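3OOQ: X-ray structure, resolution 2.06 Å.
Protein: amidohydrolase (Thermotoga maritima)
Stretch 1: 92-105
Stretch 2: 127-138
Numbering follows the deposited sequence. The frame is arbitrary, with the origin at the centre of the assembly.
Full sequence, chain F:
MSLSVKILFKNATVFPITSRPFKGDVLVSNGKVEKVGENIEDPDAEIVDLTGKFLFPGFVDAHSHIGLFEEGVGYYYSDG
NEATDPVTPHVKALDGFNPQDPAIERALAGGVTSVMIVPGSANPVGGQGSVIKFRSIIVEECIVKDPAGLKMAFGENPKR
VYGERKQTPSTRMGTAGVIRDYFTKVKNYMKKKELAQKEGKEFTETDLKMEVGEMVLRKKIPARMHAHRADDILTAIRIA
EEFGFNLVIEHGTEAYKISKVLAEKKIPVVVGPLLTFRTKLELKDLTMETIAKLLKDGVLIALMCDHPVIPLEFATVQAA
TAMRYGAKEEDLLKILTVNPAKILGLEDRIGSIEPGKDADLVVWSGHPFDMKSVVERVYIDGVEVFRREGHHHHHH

Stretch 1 92-105: KALDGFNPQDPAIE
Stretch 2 127-138: GQGSVIKFRSII

A strand and an irregular, turn-rich segment meet through one backbone hydrogen bond and a bridging water at one end, then through a run of apolar side-chain contacts, burying 609 Å² in all. Residues 127-133 are extended, whereas stretch 1 leaves Lys92 (phi/psi -120/133) for a 3-10 segment at 93-95, so the pairing is confined to a single bridge, Lys92 with Gln128, their CA atoms 4.6 Å apart. The chains run the same way here, Lys92, Ala93 and Leu94 lying nearest Gln128, Gly129 and Ser130; later the order reverses, Pro99 nearest Ile137 but Ile104 nearest Phe134. At the bridge Ala93 N donates to Gln128 O at 3.0 Å, nearly straight at 169°. Once the chain coils, CA separations widen to 6.4 Å at Leu94 and Ser130, and a water fills in: it accepts from Leu94 N (3.0 Å), donates to Gln128 O (2.9 Å) and bonds Ser130 OG (2.8 Å; Ser130 chi1 m). Gly127, at phi/psi 135/-173, adopts a backbone that itself calls for glycine.

Along the strand, Ser130 and Ile132 point toward stretch 1, while Lys133 points away. Ile132 (chi1 p, chi2 103°) is shared: its CG2 lies 4.4 Å from Leu94 CD1 (Leu94 t, p), and its CD1 reaches Phe97 CZ at 3.5 Å, approaching the ring obliquely (Phe97 chi1 t, chi2 79°).

Later in stretch 1, a type I turn and a helix start meet residues that follow the strand. The turn, Asn98 to Asp101 (Asp101 N to Asn98 O, 3.0 Å), carries Pro99, C-gamma exo, its CG 3.3 Å from Ile137 O. Asp101 (chi1 t) caps the helix, OD1 accepting from Ala103 N at 3.0 Å. There Ile104 (m, t) points toward Phe134 (chi1 m, chi2 -44°), CG2 3.7 Å from Phe134 CD1, an off-centre CH-pi contact.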

# COMPACT_ATOMS: atom_id res chain seq x y z
N LYS F 92 26.09 -7.57 17.75
CA LYS F 92 26.85 -8.78 18.06
C LYS F 92 25.96 -10.01 18.09
O LYS F 92 24.90 -10.00 18.71
CB LYS F 92 27.54 -8.64 19.43
CG LYS F 92 28.18 -7.28 19.74
CD LYS F 92 28.95 -7.29 21.11
CE LYS F 92 30.10 -8.32 21.09
NZ LYS F 92 31.09 -8.18 22.23
N ALA F 93 26.40 -11.09 17.44
CA ALA F 93 25.74 -12.37 17.57
C ALA F 93 25.59 -12.79 19.03
O ALA F 93 24.59 -13.40 19.42
CB ALA F 93 26.48 -13.43 16.80
N LEU F 94 26.58 -12.44 19.85
CA LEU F 94 26.54 -12.74 21.29
C LEU F 94 25.23 -12.27 21.92
O LEU F 94 24.69 -12.94 22.80
CB LEU F 94 27.72 -12.07 22.03
CG LEU F 94 27.95 -12.48 23.48
CD1 LEU F 94 28.53 -13.90 23.52
CD2 LEU F 94 28.87 -11.49 24.23
N ASP F 95 24.75 -11.12 21.48
CA ASP F 95 23.56 -10.50 22.08
C ASP F 95 22.24 -11.11 21.58
O ASP F 95 21.17 -10.69 22.02
CB ASP F 95 23.57 -8.99 21.81
CG ASP F 95 24.67 -8.26 22.56
OD1 ASP F 95 25.16 -8.76 23.59
OD2 ASP F 95 25.06 -7.16 22.11
N GLY F 96 22.32 -12.08 20.68
CA GLY F 96 21.14 -12.79 20.19
C GLY F 96 21.18 -14.27 20.52
O GLY F 96 20.22 -15.01 20.23
N PHE F 97 22.28 -14.72 21.12
CA PHE F 97 22.53 -16.14 21.40
C PHE F 97 21.76 -16.67 22.62
O PHE F 97 21.91 -16.15 23.72
CB PHE F 97 24.04 -16.38 21.57
CG PHE F 97 24.40 -17.80 21.92
CD1 PHE F 97 24.44 -18.78 20.93
CD2 PHE F 97 24.72 -18.15 23.23
CE1 PHE F 97 24.75 -20.11 21.26
CE2 PHE F 97 25.04 -19.48 23.56
CZ PHE F 97 25.06 -20.45 22.57
N ASN F 98 20.96 -17.71 22.40
CA ASN F 98 20.17 -18.38 23.44
C ASN F 98 20.76 -19.76 23.80
O ASN F 98 20.59 -20.72 23.05
CB ASN F 98 18.72 -18.54 22.91
CG ASN F 98 17.84 -19.41 23.79
OD1 ASN F 98 18.20 -19.80 24.90
ND2 ASN F 98 16.65 -19.73 23.27
N PRO F 99 21.44 -19.87 24.96
CA PRO F 99 22.08 -21.15 25.32
C PRO F 99 21.10 -22.31 25.57
O PRO F 99 21.51 -23.47 25.60
CB PRO F 99 22.87 -20.81 26.60
CG PRO F 99 22.99 -19.29 26.60
CD PRO F 99 21.72 -18.81 25.95
N GLN F 100 19.81 -22.00 25.71
CA GLN F 100 18.80 -23.05 25.87
C GLN F 100 18.18 -23.52 24.56
O GLN F 100 17.25 -24.33 24.59
CB GLN F 100 17.68 -22.60 26.81
CG GLN F 100 18.16 -21.95 28.09
CD GLN F 100 16.99 -21.40 28.86
OE1 GLN F 100 16.34 -22.13 29.63
NE2 GLN F 100 16.66 -20.11 28.64
N ASP F 101 18.65 -23.01 23.43
CA ASP F 101 18.18 -23.49 22.14
C ASP F 101 18.31 -25.01 22.17
O ASP F 101 19.38 -25.52 22.47
CB ASP F 101 19.03 -22.86 21.02
CG ASP F 101 18.69 -23.37 19.62
OD1 ASP F 101 17.77 -24.19 19.42
OD2 ASP F 101 19.40 -22.92 18.70
N PRO F 102 17.22 -25.76 21.90
CA PRO F 102 17.31 -27.23 21.94
C PRO F 102 18.24 -27.84 20.90
O PRO F 102 18.62 -29.01 21.02
CB PRO F 102 15.86 -27.70 21.69
CG PRO F 102 15.12 -26.49 21.18
CD PRO F 102 15.84 -25.28 21.68
N ALA F 103 18.61 -27.05 19.88
CA ALA F 103 19.60 -27.48 18.90
C ALA F 103 20.97 -27.77 19.56
O ALA F 103 21.78 -28.51 19.02
CB ALA F 103 19.76 -26.44 17.80
N ILE F 104 21.21 -27.16 20.72
CA ILE F 104 22.51 -27.22 21.38
C ILE F 104 22.81 -28.58 22.02
O ILE F 104 23.91 -29.11 21.86
CB ILE F 104 22.71 -26.04 22.38
CG1 ILE F 104 22.91 -24.74 21.57
CG2 ILE F 104 23.93 -26.29 23.33
CD1 ILE F 104 22.78 -23.44 22.36
N GLU F 105 21.83 -29.15 22.72
CA GLU F 105 21.99 -30.50 23.26
C GLU F 105 22.12 -31.49 22.09
O GLU F 105 22.78 -32.52 22.19
CB GLU F 105 20.80 -30.87 24.18
CG GLU F 105 21.05 -32.05 25.09
CD GLU F 105 21.84 -31.70 26.36
OE1 GLU F 105 22.36 -30.56 26.49
OE2 GLU F 105 21.94 -32.59 27.24
N GLY F 127 27.64 -7.51 11.30
CA GLY F 127 27.87 -7.51 12.75
C GLY F 127 28.98 -8.45 13.20
O GLY F 127 29.67 -9.04 12.37
N GLN F 128 29.14 -8.61 14.51
CA GLN F 128 30.30 -9.31 15.06
C GLN F 128 30.03 -10.75 15.41
O GLN F 128 28.97 -11.08 15.95
CB GLN F 128 30.86 -8.59 16.30
CG GLN F 128 31.29 -7.17 16.01
CD GLN F 128 31.26 -6.31 17.24
OE1 GLN F 128 31.88 -6.63 18.25
NE2 GLN F 128 30.52 -5.20 17.18
N GLY F 129 31.00 -11.61 15.10
CA GLY F 129 31.01 -13.00 15.53
C GLY F 129 31.75 -13.15 16.85
O GLY F 129 32.55 -12.29 17.22
N SER F 130 31.45 -14.24 17.57
CA SER F 130 32.12 -14.63 18.80
C SER F 130 32.29 -16.13 18.77
O SER F 130 31.44 -16.83 18.26
CB SER F 130 31.24 -14.29 20.02
OG SER F 130 31.16 -12.89 20.25
N VAL F 131 33.38 -16.63 19.35
CA VAL F 131 33.55 -18.07 19.50
C VAL F 131 33.07 -18.46 20.89
O VAL F 131 33.46 -17.85 21.88
CB VAL F 131 35.02 -18.53 19.33
CG1 VAL F 131 35.09 -20.06 19.45
CG2 VAL F 131 35.59 -18.04 18.01
N ILE F 132 32.21 -19.46 20.96
CA ILE F 132 31.70 -19.90 22.23
C ILE F 132 31.81 -21.42 22.34
O ILE F 132 31.98 -22.12 21.34
CB ILE F 132 30.22 -19.44 22.47
CG1 ILE F 132 29.27 -20.00 21.40
CG2 ILE F 132 30.12 -17.91 22.48
CD1 ILE F 132 28.44 -21.15 21.86
N LYS F 133 31.70 -21.90 23.57
CA LYS F 133 31.61 -23.34 23.84
C LYS F 133 30.28 -23.61 24.49
O LYS F 133 29.76 -22.74 25.18
CB LYS F 133 32.70 -23.77 24.81
CG LYS F 133 34.10 -23.63 24.30
CD LYS F 133 35.01 -24.42 25.23
CE LYS F 133 36.45 -24.10 24.96
NZ LYS F 133 37.30 -25.03 25.74
N PHE F 134 29.74 -24.81 24.30
CA PHE F 134 28.44 -25.18 24.85
C PHE F 134 28.58 -25.64 26.31
O PHE F 134 28.17 -26.75 26.64
CB PHE F 134 27.78 -26.30 24.02
CG PHE F 134 27.59 -25.96 22.56
CD1 PHE F 134 27.10 -24.72 22.16
CD2 PHE F 134 27.85 -26.93 21.58
CE1 PHE F 134 26.92 -24.41 20.80
CE2 PHE F 134 27.67 -26.63 20.22
CZ PHE F 134 27.19 -25.36 19.84
N ARG F 135 29.15 -24.79 27.16
CA ARG F 135 29.49 -25.17 28.53
C ARG F 135 28.48 -24.78 29.62
O ARG F 135 28.55 -25.33 30.72
CB ARG F 135 30.91 -24.70 28.92
CG ARG F 135 31.28 -23.29 28.47
CD ARG F 135 32.49 -22.72 29.23
NE ARG F 135 33.79 -22.89 28.59
CZ ARG F 135 34.61 -21.89 28.22
NH1 ARG F 135 34.28 -20.62 28.40
NH2 ARG F 135 35.78 -22.17 27.66
N SER F 136 27.57 -23.86 29.34
CA SER F 136 26.74 -23.27 30.39
C SER F 136 25.53 -22.53 29.79
O SER F 136 25.54 -22.16 28.62
CB SER F 136 27.62 -22.30 31.22
OG SER F 136 26.87 -21.46 32.06
N ILE F 137 24.50 -22.32 30.60
CA ILE F 137 23.39 -21.48 30.16
C ILE F 137 23.72 -20.01 30.36
O ILE F 137 22.98 -19.14 29.92
CB ILE F 137 22.07 -21.84 30.88
CG1 ILE F 137 22.23 -21.67 32.39
CG2 ILE F 137 21.65 -23.26 30.49
CD1 ILE F 137 21.02 -22.06 33.15
N ILE F 138 24.82 -19.74 31.03
CA ILE F 138 25.26 -18.36 31.21
C ILE F 138 26.26 -18.03 30.10
O ILE F 138 27.36 -18.62 30.06
CB ILE F 138 25.84 -18.12 32.63
CG1 ILE F 138 24.75 -18.35 33.68
CG2 ILE F 138 26.38 -16.70 32.78
CD1 ILE F 138 25.23 -19.07 34.91
O HOH W 1 29.23 -11.56 18.75